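Local coordinates for citrate synthase (Metallosphaera sedula, PDB 6ABW) that catalyses the condensation of acetyl-CoA with oxaloacetate and water to give citrate and CoA, the entry step of the tricarboxylic acid cycle, at the interface of chains A and B. Residues are numbered along the deposited sequence; one frame, centred on the assembly and turned at random. Chains: chain A/B, Citrate synthase.

Contact 1: the interface of chains A and B. Residues chain A 206, 209-210, 212, 369-370; chain B 198-199, 224, 230.
A:Thr210 reaches across to B:Ala199, B:Ala224 and B:His230, each branch meeting something different. Its CB lies 3.9 Å from CB of B:His230. From there the hydroxyl OG1 donates a hydrogen bond of 2.8 Å to the main-chain O of B:Ala224; the donor lies in the carbonyl plane on a lone pair, with a C=O...donor angle of 133°. OG1 sits between the backbone N and the carbonyl carbon (chi1 71°), and the same rotation puts methyl CG2 anti to the carbonyl carbon, beside the backbone N, where it meets CB of B:Ala199 at 3.3 Å, a tight fit; CG2 also lies 3.8 Å from CB of B:His230. B:Ala224 belongs to the last turn of helix 214-225, where the hydroxyl may serve as a cap for its carbonyl. An alanine here, without hydroxyl and methyl, would probably leave the carbonyl of B:Ala224 without this partner across the interface and a gap beside CB of B:Ala199. Nearby, CG1 of A:Val206 touches O of B:Ala199, while OG of A:Ser209, just past the end of helix 199-208, turns back to hydrogen-bond O of A:Val206 at 2.7 Å. A:Arg370 is poorly ordered. As modelled, CB of B:Pro198 lies 3.5 Å above the guanidinium plane over its centre, and NH1 stands over the face of the B:His230 ring, 4.3 Å from its centroid. The approach of NH1 to N of B:Ala199 pairs two donors and is doubtful. Here the C-terminal end of helix 199-208 in one subunit abuts the N-terminal end of its copy, probably helping to hold the dimer usual for citrate synthases.

Contact 2: the interface of chains A and B. Residues chain A 43, 62, 66-67; chain B 378, 381.
The main-chain O of A:Gly43 is gripped by two nitrogens of B:Arg381, both from one edge of the guanidinium. NE donates to this oxygen at 2.9 Å, nearly along the C=O axis. NH1 donates to the same O of A:Gly43, also at 2.9 Å, its direction lying in the carbonyl plane. The oxygen lies in the plane of the guanidinium, and this forked hold should stop the group from turning about its NE-CZ bond. NH1 serves a second carbonyl as well, donating to O of A:Gly66 at 3.0 Å; that oxygen is also in the guanidinium plane, although NH1 is tilted from the carbonyl plane of A:Gly66. The remaining terminal nitrogen, NH2, makes a salt bridge of 2.8 Å with carboxylate oxygen OD1 of A:Asp67. This bond is less regular: NH2 meets OD1 on the syn side but out of the carboxylate plane, and the two flat groups stand 72° apart, the side chains crossing at about a right angle. NE, NH1 and NH2 thus all find acceptors in chain A, and the charge of the arginine would be balanced by one carboxylate and two carbonyl dipoles. The side chain leaves its backbone with CG between N and the carbonyl carbon (chi1 53°), then runs extended from CG to NE, carrying the guanidinium to the chain A loops. Alongside, the ring of B:Pro378 places CG 3.8 Å from O of A:Gly43. A:Gly43 forms the turn between strands 39-42 and 45-46, A:Gly66 and A:Asp67 follow helix 56-65, and B:Arg381 lies on the C-terminal stretch between strand 372-375 and the 3-10 helix 386-388, which drapes over the neighbouring subunit.

Contact 1: the interface of chains A and B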
loop_
_atom_site.group_PDB
_atom_site.type_symbol
_atom_site.label_atom_id
_atom_site.label_comp_id
_atom_site.label_asym_id
_atom_site.label_seq_id
_atom_site.Cartn_x
_atom_site.Cartn_y
_atom_site.Cartn_z
ATOM N N VAL A 206 -6.713 -5.879 -2.663
ATOM C CA VAL A 206 -6.261 -5.441 -3.972
ATOM C C VAL A 206 -4.802 -5.825 -4.223
ATOM O O VAL A 206 -4.424 -6.302 -5.283
ATOM C CB VAL A 206 -6.377 -3.909 -4.119
ATOM C CG1 VAL A 206 -5.779 -3.450 -5.453
ATOM C CG2 VAL A 206 -7.830 -3.555 -4.123
ATOM N N SER A 209 -4.318 -9.499 -4.885
ATOM C CA SER A 209 -4.792 -9.921 -6.242
ATOM C C SER A 209 -3.691 -10.032 -7.295
ATOM O O SER A 209 -3.873 -10.671 -8.346
ATOM C CB SER A 209 -5.907 -8.991 -6.764
ATOM O OG SER A 209 -5.457 -7.733 -7.307
ATOM N N THR A 210 -2.590 -9.364 -7.079
ATOM C CA THR A 210 -1.447 -9.475 -7.966
ATOM C C THR A 210 -0.447 -10.510 -7.483
ATOM O O THR A 210 0.617 -10.643 -8.072
ATOM C CB THR A 210 -0.713 -8.121 -8.088
ATOM O OG1 THR A 210 -0.042 -7.840 -6.852
ATOM C CG2 THR A 210 -1.655 -6.982 -8.413
ATOM N N SER A 212 1.234 -10.130 -4.742
ATOM C CA SER A 212 2.238 -9.475 -3.893
ATOM C C SER A 212 2.301 -10.196 -2.533
ATOM O O SER A 212 1.298 -10.668 -2.028
ATOM C CB SER A 212 1.944 -7.973 -3.756
ATOM O OG SER A 212 3.060 -7.359 -3.076
ATOM N N ILE A 369 -7.594 -8.063 -9.823
ATOM C CA ILE A 369 -8.477 -6.877 -9.752
ATOM C C ILE A 369 -8.140 -5.907 -10.940
ATOM O O ILE A 369 -6.990 -5.421 -11.085
ATOM C CB ILE A 369 -8.556 -6.258 -8.302
ATOM C CG1 ILE A 369 -9.413 -7.180 -7.394
ATOM C CG2 ILE A 369 -9.153 -4.859 -8.337
ATOM C CD1 ILE A 369 -9.341 -6.961 -5.890
ATOM N N ARG A 370 -9.163 -5.717 -11.798
ATOM C CA ARG A 370 -9.120 -4.934 -13.049
ATOM C C ARG A 370 -10.488 -4.217 -13.342
ATOM O O ARG A 370 -11.293 -4.658 -14.178
ATOM C CB ARG A 370 -8.690 -5.846 -14.220
ATOM C CG ARG A 370 -7.219 -6.301 -14.172
ATOM C CD ARG A 370 -6.249 -5.118 -14.149
ATOM N NE ARG A 370 -4.916 -5.425 -14.698
ATOM C CZ ARG A 370 -3.756 -5.526 -14.015
ATOM N NH1 ARG A 370 -3.681 -5.347 -12.680
ATOM N NH2 ARG A 370 -2.631 -5.822 -14.702
ATOM N N PRO B 198 -5.035 -0.579 -13.735
ATOM C CA PRO B 198 -4.521 -1.853 -13.204
ATOM C C PRO B 198 -4.485 -1.832 -11.672
ATOM O O PRO B 198 -4.898 -0.844 -11.074
ATOM C CB PRO B 198 -3.138 -1.967 -13.820
ATOM C CG PRO B 198 -2.699 -0.547 -13.927
ATOM C CD PRO B 198 -3.953 0.251 -14.301
ATOM N N ALA B 199 -4.093 -2.936 -11.061
ATOM C CA ALA B 199 -4.188 -3.102 -9.608
ATOM C C ALA B 199 -3.440 -2.020 -8.875
ATOM O O ALA B 199 -3.847 -1.611 -7.810
ATOM C CB ALA B 199 -3.695 -4.473 -9.154
ATOM N N ALA B 224 1.242 -3.224 -4.736
ATOM C CA ALA B 224 0.555 -4.028 -5.731
ATOM C C ALA B 224 1.412 -4.371 -6.973
ATOM O O ALA B 224 1.412 -5.521 -7.458
ATOM C CB ALA B 224 -0.717 -3.302 -6.184
ATOM N N HIS B 230 1.334 -8.471 -11.896
ATOM C CA HIS B 230 1.259 -7.101 -12.371
ATOM C C HIS B 230 2.663 -6.618 -12.765
ATOM O O HIS B 230 2.846 -6.116 -13.857
ATOM C CB HIS B 230 0.685 -6.234 -11.263
ATOM C CG HIS B 230 0.428 -4.792 -11.621
ATOM N ND1 HIS B 230 0.339 -4.326 -12.926
ATOM C CD2 HIS B 230 0.183 -3.721 -10.821
ATOM C CE1 HIS B 230 0.159 -3.006 -12.895
ATOM N NE2 HIS B 230 0.022 -2.624 -11.626
#

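Contact 2: the interface of chains A and B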
loop_
_atom_site.group_PDB
_atom_site.type_symbol
_atom_site.label_atom_id
_atom_site.label_comp_id
_atom_site.label_asym_id
_atom_site.label_seq_id
_atom_site.Cartn_x
_atom_site.Cartn_y
_atom_site.Cartn_z
ATOM N N GLY A 43 -15.479 -16.985 13.600
ATOM C CA GLY A 43 -15.504 -18.409 13.308
ATOM C C GLY A 43 -16.595 -19.151 14.122
ATOM O O GLY A 43 -16.398 -20.289 14.550
ATOM N N LEU A 62 -7.487 -19.710 15.374
ATOM C CA LEU A 62 -8.844 -19.730 14.864
ATOM C C LEU A 62 -9.029 -19.008 13.564
ATOM O O LEU A 62 -9.692 -19.506 12.666
ATOM C CB LEU A 62 -9.780 -19.136 15.950
ATOM C CG LEU A 62 -11.220 -18.896 15.601
ATOM C CD1 LEU A 62 -11.878 -20.254 15.367
ATOM C CD2 LEU A 62 -11.864 -18.089 16.754
ATOM N N GLY A 66 -9.184 -21.943 11.267
ATOM C CA GLY A 66 -10.631 -22.218 11.275
ATOM C C GLY A 66 -11.174 -22.865 12.538
ATOM O O GLY A 66 -12.392 -23.012 12.635
ATOM N N ASP A 67 -10.316 -23.194 13.501
ATOM C CA ASP A 67 -10.725 -23.713 14.789
ATOM C C ASP A 67 -9.783 -23.322 15.838
ATOM O O ASP A 67 -8.628 -23.029 15.558
ATOM C CB ASP A 67 -10.682 -25.232 14.762
ATOM C CG ASP A 67 -11.918 -25.825 14.176
ATOM O OD1 ASP A 67 -13.008 -25.785 14.859
ATOM O OD2 ASP A 67 -11.777 -26.370 13.068
ATOM N N PRO B 378 -19.020 -20.867 10.042
ATOM C CA PRO B 378 -19.761 -21.639 11.017
ATOM C C PRO B 378 -20.866 -20.910 11.754
ATOM O O PRO B 378 -20.743 -19.725 12.116
ATOM C CB PRO B 378 -18.702 -22.042 12.022
ATOM C CG PRO B 378 -17.430 -21.999 11.274
ATOM C CD PRO B 378 -17.559 -20.907 10.300
ATOM N N ARG B 381 -21.238 -21.447 18.086
ATOM C CA ARG B 381 -20.695 -22.572 18.830
ATOM C C ARG B 381 -19.989 -22.034 20.041
ATOM O O ARG B 381 -19.644 -20.835 20.105
ATOM C CB ARG B 381 -19.795 -23.424 17.961
ATOM C CG ARG B 381 -18.675 -22.664 17.237
ATOM C CD ARG B 381 -17.821 -23.630 16.411
ATOM N NE ARG B 381 -16.857 -22.957 15.532
ATOM C CZ ARG B 381 -15.819 -23.530 14.923
ATOM N NH1 ARG B 381 -14.980 -22.797 14.174
ATOM N NH2 ARG B 381 -15.584 -24.835 15.084
#

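Contact 1 and contact 2 belong to the same two-fold interface, with the centres of their C-alpha atoms about 29 Å apart. They share no residue, yet the C-terminal segment enters both: it supplies A:Arg370, just before strand 372-375, to contact 1 and B:Arg381, beyond it, to contact 2. By symmetry each chain lends both. Contact 1 joins helical cores, whereas contact 2 fastens an outlying arm, so exchanged tails probably reinforce the dimer, the usual assembly of this family. Their centres lie about 28 Å and 21 Å from A:His270, a predicted active-site residue, so neither contact touches that residue directly.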